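Local coordinates for protein phosphoacetylglucosamine mutase (Aspergillus lentulus, PDB 5O9X) that catalyses the interconversion of N-acetylglucosamine 6-phosphate and N-acetylglucosamine 1-phosphate, a phosphoryl-transfer step carried out by a member of the phosphohexomutase family, at residues A[34-39]-A[135-140]; A[46-51]-A[150-155]; A[93-98]-A[115-120]. The protein carries 1 engineered substitution. All coordinates share one frame; numbering follows the deposited sequence.

All three interactions lie within the first α/β/α domain of the mutase and illustrate how one domain is closed by contacts between residues distant in sequence. Along the chain come 34-39, 46-51, 93-98, 115-120, 135-140 and 150-155, so interactions 1 and 2 cross, while interaction 3 falls entirely between their two halves. Interactions 1 and 2 share helix 138-151, with centres about 19 Å apart. Interactions 2 and 3, whose centres are about 14 Å apart, touch directly where Leu49 packs on Ala96 and Tyr95. Interactions 1 and 3 are about 25 Å apart between centres. Together they tie the turn after strand 32-35 and helices 40-56, 91-101, 107-118 and 138-151 into one layered unit round the five-stranded sheet.

Interaction 1 of 3, residues A[34-39]-A[135-140]; sequences MKADLL and RASGSR. Unlike the reference sequence in segment 34-39: Lys35 (reference Arg).
Arg140 and Ala36 supply the hydrogen bond of this contact. NH1 of Arg140 donates to Ala36 O at 3.1 Å, and the N-H points almost straight at the oxygen (173°). Seen from the arginine the oxygen sits at the guanidinium edge, in its plane; seen from the carbonyl the donor stands above the peptide plane, clear of either lone pair. Ala36 O also receives Leu39 N at 3.2 Å, closing the short 3-10 turn, and the two donors come from opposite faces of the carbonyl plane. The arginine gets there by starting with CG anti to its own N (chi1 -166°) and then bending at its second and third torsions, which turns the chain back toward the turn after strand 32-35. The same NH1 also donates to Asn40 OD1, its stronger partner.

The closest van der Waals contact is a small patch beside this bond. The methyl of Ala36 presses on the side chain of Ser137, with Ala36 CB 3.3 Å from Ser137 OG. The Ala36 CB to Ser137 CB pair, at 3.5 Å, is tighter than a usual carbon contact. Ser137 OG is turned to this side but finds its hydrogen-bonding partner in Asn76 ND2 of strand 75-81, the neighbour of strand 32-35 in the sheet.

The 135-140 segment opens with a type I turn from Arg135 to Gly138. Arg135 itself reaches the backbone oxygens of Asn71 and Pro72, in the loop that in this family bears the phosphorylated serine, here replaced by the engineered Ala69.

Chemically, the positive group of Arg140 is shared between a main-chain carbonyl in the 3-10 turn just after strand 32-35 and the Asn40 amide oxygen; with no carboxylate of either segment bonded to it, this is a charge-to-dipole link.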
loop_
_atom_site.group_PDB
_atom_site.type_symbol
_atom_site.label_atom_id
_atom_site.label_comp_id
_atom_site.label_asym_id
_atom_site.label_seq_id
_atom_site.Cartn_x
_atom_site.Cartn_y
_atom_site.Cartn_z
ATOM N N MET A 34 -15.527 -1.209 5.583
ATOM C CA MET A 34 -16.934 -0.939 5.393
ATOM C C MET A 34 -17.313 0.302 6.172
ATOM O O MET A 34 -16.454 0.861 6.888
ATOM C CB MET A 34 -17.772 -2.138 5.904
ATOM C CG MET A 34 -17.645 -2.353 7.396
ATOM S SD MET A 34 -18.034 -4.048 7.890
ATOM C CE MET A 34 -16.690 -5.074 7.285
ATOM N N LYS A 35 -18.595 0.699 6.090
ATOM C CA LYS A 35 -19.079 1.810 6.922
ATOM C C LYS A 35 -18.817 1.471 8.392
ATOM O O LYS A 35 -19.088 0.348 8.837
ATOM C CB LYS A 35 -20.562 2.209 6.630
ATOM C CG LYS A 35 -20.865 3.636 7.032
ATOM C CD LYS A 35 -22.273 4.040 6.615
ATOM C CE LYS A 35 -22.829 5.154 7.507
ATOM N NZ LYS A 35 -23.927 5.819 6.735
ATOM N N ALA A 36 -18.293 2.453 9.141
ATOM C CA ALA A 36 -17.714 2.194 10.481
ATOM C C ALA A 36 -18.777 1.704 11.454
ATOM O O ALA A 36 -18.445 0.973 12.392
ATOM C CB ALA A 36 -17.037 3.426 11.037
ATOM N N ASP A 37 -20.058 2.076 11.225
ATOM C CA ASP A 37 -21.111 1.588 12.187
ATOM C C ASP A 37 -21.372 0.072 12.084
ATOM O O ASP A 37 -22.050 -0.498 12.952
ATOM C CB ASP A 37 -22.424 2.394 12.126
ATOM C CG ASP A 37 -23.065 2.395 10.736
ATOM O OD1 ASP A 37 -22.580 1.686 9.799
ATOM O OD2 ASP A 37 -24.069 3.130 10.574
ATOM N N LEU A 38 -20.835 -0.578 11.050
ATOM C CA LEU A 38 -20.954 -2.031 10.883
ATOM C C LEU A 38 -19.850 -2.847 11.516
ATOM O O LEU A 38 -19.936 -4.099 11.544
ATOM C CB LEU A 38 -21.010 -2.414 9.416
ATOM C CG LEU A 38 -22.157 -1.813 8.614
ATOM C CD1 LEU A 38 -22.033 -2.122 7.107
ATOM C CD2 LEU A 38 -23.543 -2.182 9.210
ATOM N N LEU A 39 -18.822 -2.173 12.041
ATOM C CA LEU A 39 -17.572 -2.834 12.354
ATOM C C LEU A 39 -17.383 -3.506 13.736
ATOM O O LEU A 39 -16.470 -4.325 13.888
ATOM C CB LEU A 39 -16.408 -1.879 12.077
ATOM C CG LEU A 39 -16.076 -1.902 10.577
ATOM C CD1 LEU A 39 -15.309 -0.609 10.276
ATOM C CD2 LEU A 39 -15.253 -3.168 10.207
ATOM N N ARG A 135 -9.361 8.394 11.911
ATOM C CA ARG A 135 -10.775 8.305 11.610
ATOM C C ARG A 135 -11.618 8.401 12.939
ATOM O O ARG A 135 -11.153 7.979 13.974
ATOM C CB ARG A 135 -11.116 6.994 10.885
ATOM C CG ARG A 135 -10.700 6.996 9.363
ATOM C CD ARG A 135 -10.646 5.569 8.808
ATOM N NE ARG A 135 -9.944 5.745 7.504
ATOM C CZ ARG A 135 -10.605 6.101 6.392
ATOM N NH1 ARG A 135 -11.968 6.183 6.361
ATOM N NH2 ARG A 135 -9.919 6.363 5.276
ATOM N N ALA A 136 -12.820 8.951 12.854
ATOM C CA ALA A 136 -13.590 9.271 14.083
ATOM C C ALA A 136 -13.929 8.003 14.852
ATOM O O ALA A 136 -13.924 7.995 16.116
ATOM C CB ALA A 136 -14.850 9.958 13.701
ATOM N N SER A 137 -14.209 6.939 14.115
ATOM C CA SER A 137 -14.544 5.641 14.757
ATOM C C SER A 137 -13.389 4.875 15.337
ATOM O O SER A 137 -13.616 3.803 15.944
ATOM C CB SER A 137 -15.212 4.692 13.731
ATOM O OG SER A 137 -14.381 4.517 12.570
ATOM N N GLY A 138 -12.144 5.308 15.144
ATOM C CA GLY A 138 -11.053 4.450 15.572
ATOM C C GLY A 138 -10.951 4.141 17.062
ATOM O O GLY A 138 -10.610 3.005 17.467
ATOM N N SER A 139 -11.174 5.154 17.893
ATOM C CA SER A 139 -11.116 4.913 19.368
ATOM C C SER A 139 -12.113 3.814 19.833
ATOM O O SER A 139 -11.706 2.907 20.554
ATOM C CB SER A 139 -11.395 6.205 20.162
ATOM O OG SER A 139 -11.398 5.894 21.570
ATOM N N ARG A 140 -13.397 3.918 19.446
ATOM C CA ARG A 140 -14.428 2.873 19.732
ATOM C C ARG A 140 -13.917 1.516 19.306
ATOM O O ARG A 140 -13.997 0.562 20.081
ATOM C CB ARG A 140 -15.803 3.124 19.033
ATOM C CG ARG A 140 -16.975 2.249 19.580
ATOM C CD ARG A 140 -17.895 1.565 18.524
ATOM N NE ARG A 140 -18.049 2.490 17.463
ATOM C CZ ARG A 140 -18.104 2.326 16.151
ATOM N NH1 ARG A 140 -18.246 1.168 15.468
ATOM N NH2 ARG A 140 -18.149 3.481 15.520
#

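Interaction 2 of 3, residues A[46-51]-A[150-155]; sequences VGLLAT and TATEAE
Thr51 and Leu48 of helix 40-56 meet Thr152 in the α/β/α domain, just where a Schellman motif ends helix 138-151 and turns the chain toward strand 155-161. The exit begins at Thr150, whose carbonyl oxygen takes the N-H of Glu153. Thr152 carries the contact from this segment, with Thr51 facing it. The two hydroxyls reach toward each other tip to tip, OG1 to OG1 2.6 Å, in a buried hydrogen bond in which either could donate. Gly47 O, 3.2 Å from Thr51 OG1, is another possible acceptor, and Thr152 OG1 has weak bonds to Ala148 O and Leu149 O. Thr51 holds OG1 anti to its carbonyl carbon (chi1 -64°), which places the oxygen beside its own backbone N and on the side of Thr152; Thr51 CG2 also lies 3.6 Å from Thr152 OG1. On the other branch, Thr152 CG2 lies against Leu48 CD1 at 3.7 Å, and Tyr111 of helix 107-118 packs against all three side chains. Glu153, with positive phi, supplies the bend, its CB directed away from helix 40-56. Beyond it Ala154 turns back, its CB 3.9 Å from Thr51 OG1.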
loop_
_atom_site.group_PDB
_atom_site.type_symbol
_atom_site.label_atom_id
_atom_site.label_comp_id
_atom_site.label_asym_id
_atom_site.label_seq_id
_atom_site.Cartn_x
_atom_site.Cartn_y
_atom_site.Cartn_z
ATOM N N VAL A 46 -11.534 -10.077 14.673
ATOM C CA VAL A 46 -10.116 -9.890 14.354
ATOM C C VAL A 46 -9.180 -9.994 15.592
ATOM O O VAL A 46 -8.059 -10.505 15.468
ATOM C CB VAL A 46 -9.891 -8.564 13.554
ATOM C CG1 VAL A 46 -8.404 -8.299 13.380
ATOM C CG2 VAL A 46 -10.525 -8.687 12.159
ATOM N N GLY A 47 -9.652 -9.520 16.757
ATOM C CA GLY A 47 -8.846 -9.630 17.998
ATOM C C GLY A 47 -8.638 -11.139 18.318
ATOM O O GLY A 47 -7.550 -11.589 18.649
ATOM N N LEU A 48 -9.706 -11.897 18.204
ATOM C CA LEU A 48 -9.616 -13.381 18.317
ATOM C C LEU A 48 -8.620 -14.022 17.352
ATOM O O LEU A 48 -7.740 -14.792 17.791
ATOM C CB LEU A 48 -11.028 -13.930 18.149
ATOM C CG LEU A 48 -11.917 -13.993 19.401
ATOM C CD1 LEU A 48 -11.770 -12.920 20.458
ATOM C CD2 LEU A 48 -13.365 -14.187 19.004
ATOM N N LEU A 49 -8.708 -13.673 16.066
ATOM C CA LEU A 49 -7.775 -14.165 15.053
ATOM C C LEU A 49 -6.305 -13.782 15.316
ATOM O O LEU A 49 -5.429 -14.635 15.187
ATOM C CB LEU A 49 -8.194 -13.703 13.674
ATOM C CG LEU A 49 -7.366 -14.489 12.641
ATOM C CD1 LEU A 49 -7.816 -15.939 12.507
ATOM C CD2 LEU A 49 -7.425 -13.819 11.317
ATOM N N ALA A 50 -6.060 -12.510 15.678
ATOM C CA ALA A 50 -4.719 -12.043 15.985
ATOM C C ALA A 50 -4.126 -12.887 17.122
ATOM O O ALA A 50 -2.936 -13.175 17.091
ATOM C CB ALA A 50 -4.702 -10.528 16.383
ATOM N N THR A 51 -4.928 -13.208 18.116
ATOM C CA THR A 51 -4.449 -14.042 19.272
ATOM C C THR A 51 -4.000 -15.447 18.733
ATOM O O THR A 51 -2.885 -15.903 18.999
ATOM C CB THR A 51 -5.544 -14.251 20.342
ATOM O OG1 THR A 51 -5.916 -13.008 20.942
ATOM C CG2 THR A 51 -5.028 -15.178 21.495
ATOM N N THR A 150 -8.183 -8.809 25.716
ATOM C CA THR A 150 -8.202 -8.993 27.156
ATOM C C THR A 150 -8.895 -10.337 27.433
ATOM O O THR A 150 -8.430 -11.110 28.274
ATOM C CB THR A 150 -8.942 -7.868 27.871
ATOM O OG1 THR A 150 -10.251 -7.777 27.317
ATOM C CG2 THR A 150 -8.289 -6.587 27.658
ATOM N N ALA A 151 -9.959 -10.624 26.681
ATOM C CA ALA A 151 -10.699 -11.877 26.847
ATOM C C ALA A 151 -9.806 -13.085 26.562
ATOM O O ALA A 151 -9.802 -14.048 27.317
ATOM C CB ALA A 151 -11.970 -11.884 26.010
ATOM N N THR A 152 -8.990 -13.006 25.522
ATOM C CA THR A 152 -8.208 -14.133 25.125
ATOM C C THR A 152 -6.900 -14.089 25.876
ATOM O O THR A 152 -6.093 -14.965 25.683
ATOM C CB THR A 152 -7.905 -14.138 23.589
ATOM O OG1 THR A 152 -7.208 -12.936 23.235
ATOM C CG2 THR A 152 -9.153 -14.210 22.788
ATOM N N GLU A 153 -6.695 -13.082 26.725
ATOM C CA GLU A 153 -5.487 -12.959 27.583
ATOM C C GLU A 153 -4.195 -12.709 26.770
ATOM O O GLU A 153 -3.077 -13.098 27.164
ATOM C CB GLU A 153 -5.322 -14.186 28.541
ATOM C CG GLU A 153 -6.494 -14.381 29.491
ATOM C CD GLU A 153 -6.440 -15.711 30.271
ATOM O OE1 GLU A 153 -5.433 -16.443 30.201
ATOM O OE2 GLU A 153 -7.452 -16.058 30.922
ATOM N N ALA A 154 -4.332 -12.063 25.614
ATOM C CA ALA A 154 -3.141 -11.698 24.882
ATOM C C ALA A 154 -2.456 -10.564 25.695
ATOM O O ALA A 154 -3.148 -9.783 26.383
ATOM C CB ALA A 154 -3.532 -11.203 23.457
ATOM N N GLU A 155 -1.123 -10.482 25.624
ATOM C CA GLU A 155 -0.363 -9.274 25.935
ATOM C C GLU A 155 -0.574 -8.314 24.744
ATOM O O GLU A 155 -0.464 -8.757 23.571
ATOM C CB GLU A 155 1.115 -9.618 25.963
ATOM C CG GLU A 155 2.073 -8.529 26.388
ATOM C CD GLU A 155 3.510 -9.052 26.453
ATOM O OE1 GLU A 155 3.749 -10.295 26.434
ATOM O OE2 GLU A 155 4.424 -8.203 26.536
#

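Interaction 3 of 3, residues A[93-98]-A[115-120]; sequences EAYATK and VKEIDV
Glu93 O is gripped twice on the turn of helix 91-101 that presents Tyr95 and Lys98 to Glu117 and Ile118. Thr97 OG1 donates to Glu93 O at 2.9 Å from above the carbonyl plane, 38° out of it. Thr97 N makes the ordinary helical bond to the same oxygen.

The contact itself is mainly aromatic on aliphatic. Ile118 CD1 lies over one face of the Tyr95 ring, 3.9 Å from its centroid and displaced toward the rim, in a CH-pi contact; the nearest ring atom, Tyr95 CD2, is 3.6 Å from Ile118 CD1. Ile118 CG1 follows behind, 3.7 Å from Tyr95 CE2, so two successive carbons of the branch run along the ring. The first torsion of Ile118 sets CG1 anti to its carbonyl carbon (chi1 -54°), and the extended second torsion then carries CD1 out over the ring.

Glu117 comes to the same tyrosine from the edge. Its OE2 is 3.9 Å from Tyr95 CE1 and close to the ring plane, while the carboxylate is turned 77° from it; an oxygen there faces the C-H rim, which is electrostatically the more favourable part of the ring. Lys98 lies near the other oxygen, with NZ 4.3 Å from Glu117 OE1, too far for a salt bridge. The Lys98 ammonium forms its salt bridge with Glu113 OE2, so Glu117 probably adds only a diffuse attraction.

Helices 91-101 and 107-118 follow each other in the chain and meet here near the end of the second, which a Schellman motif at Asp119 closes. Tyr95 also packs on Leu49 of helix 40-56 and meets Trp92 edge-to-face, while Ala96 and Thr97 turn to Phe32 of strand 32-35, an outermost strand of the sheet.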
loop_
_atom_site.group_PDB
_atom_site.type_symbol
_atom_site.label_atom_id
_atom_site.label_comp_id
_atom_site.label_asym_id
_atom_site.label_seq_id
_atom_site.Cartn_x
_atom_site.Cartn_y
_atom_site.Cartn_z
ATOM N N GLU A 93 -6.837 -15.588 5.685
ATOM C CA GLU A 93 -7.995 -14.700 5.404
ATOM C C GLU A 93 -9.316 -15.488 5.558
ATOM O O GLU A 93 -10.283 -14.945 6.103
ATOM C CB GLU A 93 -7.892 -14.060 4.013
ATOM C CG GLU A 93 -6.547 -13.359 3.777
ATOM C CD GLU A 93 -6.417 -12.822 2.380
ATOM O OE1 GLU A 93 -7.259 -13.186 1.514
ATOM O OE2 GLU A 93 -5.508 -11.999 2.175
ATOM N N ALA A 94 -9.350 -16.764 5.103
ATOM C CA ALA A 94 -10.528 -17.628 5.363
ATOM C C ALA A 94 -10.870 -17.806 6.825
ATOM O O ALA A 94 -12.066 -17.836 7.183
ATOM C CB ALA A 94 -10.399 -19.020 4.711
ATOM N N TYR A 95 -9.867 -17.999 7.667
ATOM C CA TYR A 95 -10.144 -18.105 9.095
ATOM C C TYR A 95 -10.753 -16.782 9.633
ATOM O O TYR A 95 -11.706 -16.794 10.434
ATOM C CB TYR A 95 -8.879 -18.391 9.866
ATOM C CG TYR A 95 -8.095 -19.601 9.406
ATOM C CD1 TYR A 95 -8.749 -20.781 8.965
ATOM C CD2 TYR A 95 -6.700 -19.605 9.490
ATOM C CE1 TYR A 95 -8.020 -21.897 8.560
ATOM C CE2 TYR A 95 -5.959 -20.726 9.106
ATOM C CZ TYR A 95 -6.622 -21.869 8.657
ATOM O OH TYR A 95 -5.874 -22.944 8.249
ATOM N N ALA A 96 -10.182 -15.641 9.198
ATOM C CA ALA A 96 -10.719 -14.351 9.694
ATOM C C ALA A 96 -12.166 -14.248 9.325
ATOM O O ALA A 96 -12.975 -13.782 10.110
ATOM C CB ALA A 96 -9.939 -13.213 9.091
ATOM N N THR A 97 -12.478 -14.633 8.073
ATOM C CA THR A 97 -13.814 -14.470 7.522
ATOM C C THR A 97 -14.797 -15.414 8.229
ATOM O O THR A 97 -15.977 -15.076 8.418
ATOM C CB THR A 97 -13.766 -14.739 6.005
ATOM O OG1 THR A 97 -12.851 -13.840 5.413
ATOM C CG2 THR A 97 -15.113 -14.635 5.314
ATOM N N LYS A 98 -14.293 -16.569 8.697
ATOM C CA LYS A 98 -15.176 -17.497 9.425
ATOM C C LYS A 98 -15.503 -16.874 10.785
ATOM O O LYS A 98 -16.650 -16.871 11.200
ATOM C CB LYS A 98 -14.456 -18.837 9.563
ATOM C CG LYS A 98 -15.247 -19.924 10.287
ATOM C CD LYS A 98 -14.298 -20.995 10.832
ATOM C CE LYS A 98 -13.824 -21.973 9.758
ATOM N NZ LYS A 98 -14.769 -23.120 9.688
ATOM N N VAL A 115 -8.834 -23.563 16.740
ATOM C CA VAL A 115 -7.592 -24.028 17.366
ATOM C C VAL A 115 -7.223 -25.484 16.934
ATOM O O VAL A 115 -6.040 -25.781 16.705
ATOM C CB VAL A 115 -7.489 -23.754 18.903
ATOM C CG1 VAL A 115 -8.505 -22.750 19.398
ATOM C CG2 VAL A 115 -7.493 -25.007 19.772
ATOM N N LYS A 116 -8.254 -26.330 16.778
ATOM C CA LYS A 116 -8.139 -27.730 16.271
ATOM C C LYS A 116 -7.667 -27.770 14.844
ATOM O O LYS A 116 -6.712 -28.485 14.536
ATOM C CB LYS A 116 -9.472 -28.498 16.353
ATOM C CG LYS A 116 -9.650 -29.341 17.612
ATOM C CD LYS A 116 -11.116 -29.326 18.067
ATOM C CE LYS A 116 -11.304 -29.776 19.516
ATOM N NZ LYS A 116 -11.716 -31.206 19.635
ATOM N N GLU A 117 -8.323 -26.993 13.975
ATOM C CA GLU A 117 -8.020 -27.027 12.572
ATOM C C GLU A 117 -6.592 -26.468 12.309
ATOM O O GLU A 117 -5.788 -27.068 11.578
ATOM C CB GLU A 117 -9.111 -26.294 11.787
ATOM C CG GLU A 117 -8.777 -26.108 10.300
ATOM C CD GLU A 117 -9.881 -25.433 9.472
ATOM O OE1 GLU A 117 -10.931 -24.970 10.041
ATOM O OE2 GLU A 117 -9.687 -25.365 8.227
ATOM N N ILE A 118 -6.270 -25.334 12.928
ATOM C CA ILE A 118 -4.960 -24.695 12.738
ATOM C C ILE A 118 -3.862 -25.523 13.508
ATOM O O ILE A 118 -2.645 -25.483 13.188
ATOM C CB ILE A 118 -4.985 -23.162 13.167
ATOM C CG1 ILE A 118 -6.128 -22.371 12.448
ATOM C CG2 ILE A 118 -3.628 -22.516 12.884
ATOM C CD1 ILE A 118 -6.200 -20.878 12.799
ATOM N N ASP A 119 -4.329 -26.253 14.517
ATOM C CA ASP A 119 -3.491 -26.993 15.480
ATOM C C ASP A 119 -2.574 -25.998 16.220
ATOM O O ASP A 119 -1.385 -25.865 15.940
ATOM C CB ASP A 119 -2.773 -28.195 14.819
ATOM C CG ASP A 119 -1.855 -28.925 15.783
ATOM O OD1 ASP A 119 -2.185 -28.964 16.983
ATOM O OD2 ASP A 119 -0.783 -29.402 15.336
ATOM N N VAL A 120 -3.205 -25.228 17.091
ATOM C CA VAL A 120 -2.530 -24.160 17.823
ATOM C C VAL A 120 -2.288 -24.614 19.262
ATOM O O VAL A 120 -3.248 -25.020 19.945
ATOM C CB VAL A 120 -3.345 -22.850 17.831
ATOM C CG1 VAL A 120 -2.630 -21.764 18.628
ATOM C CG2 VAL A 120 -3.631 -22.382 16.397
#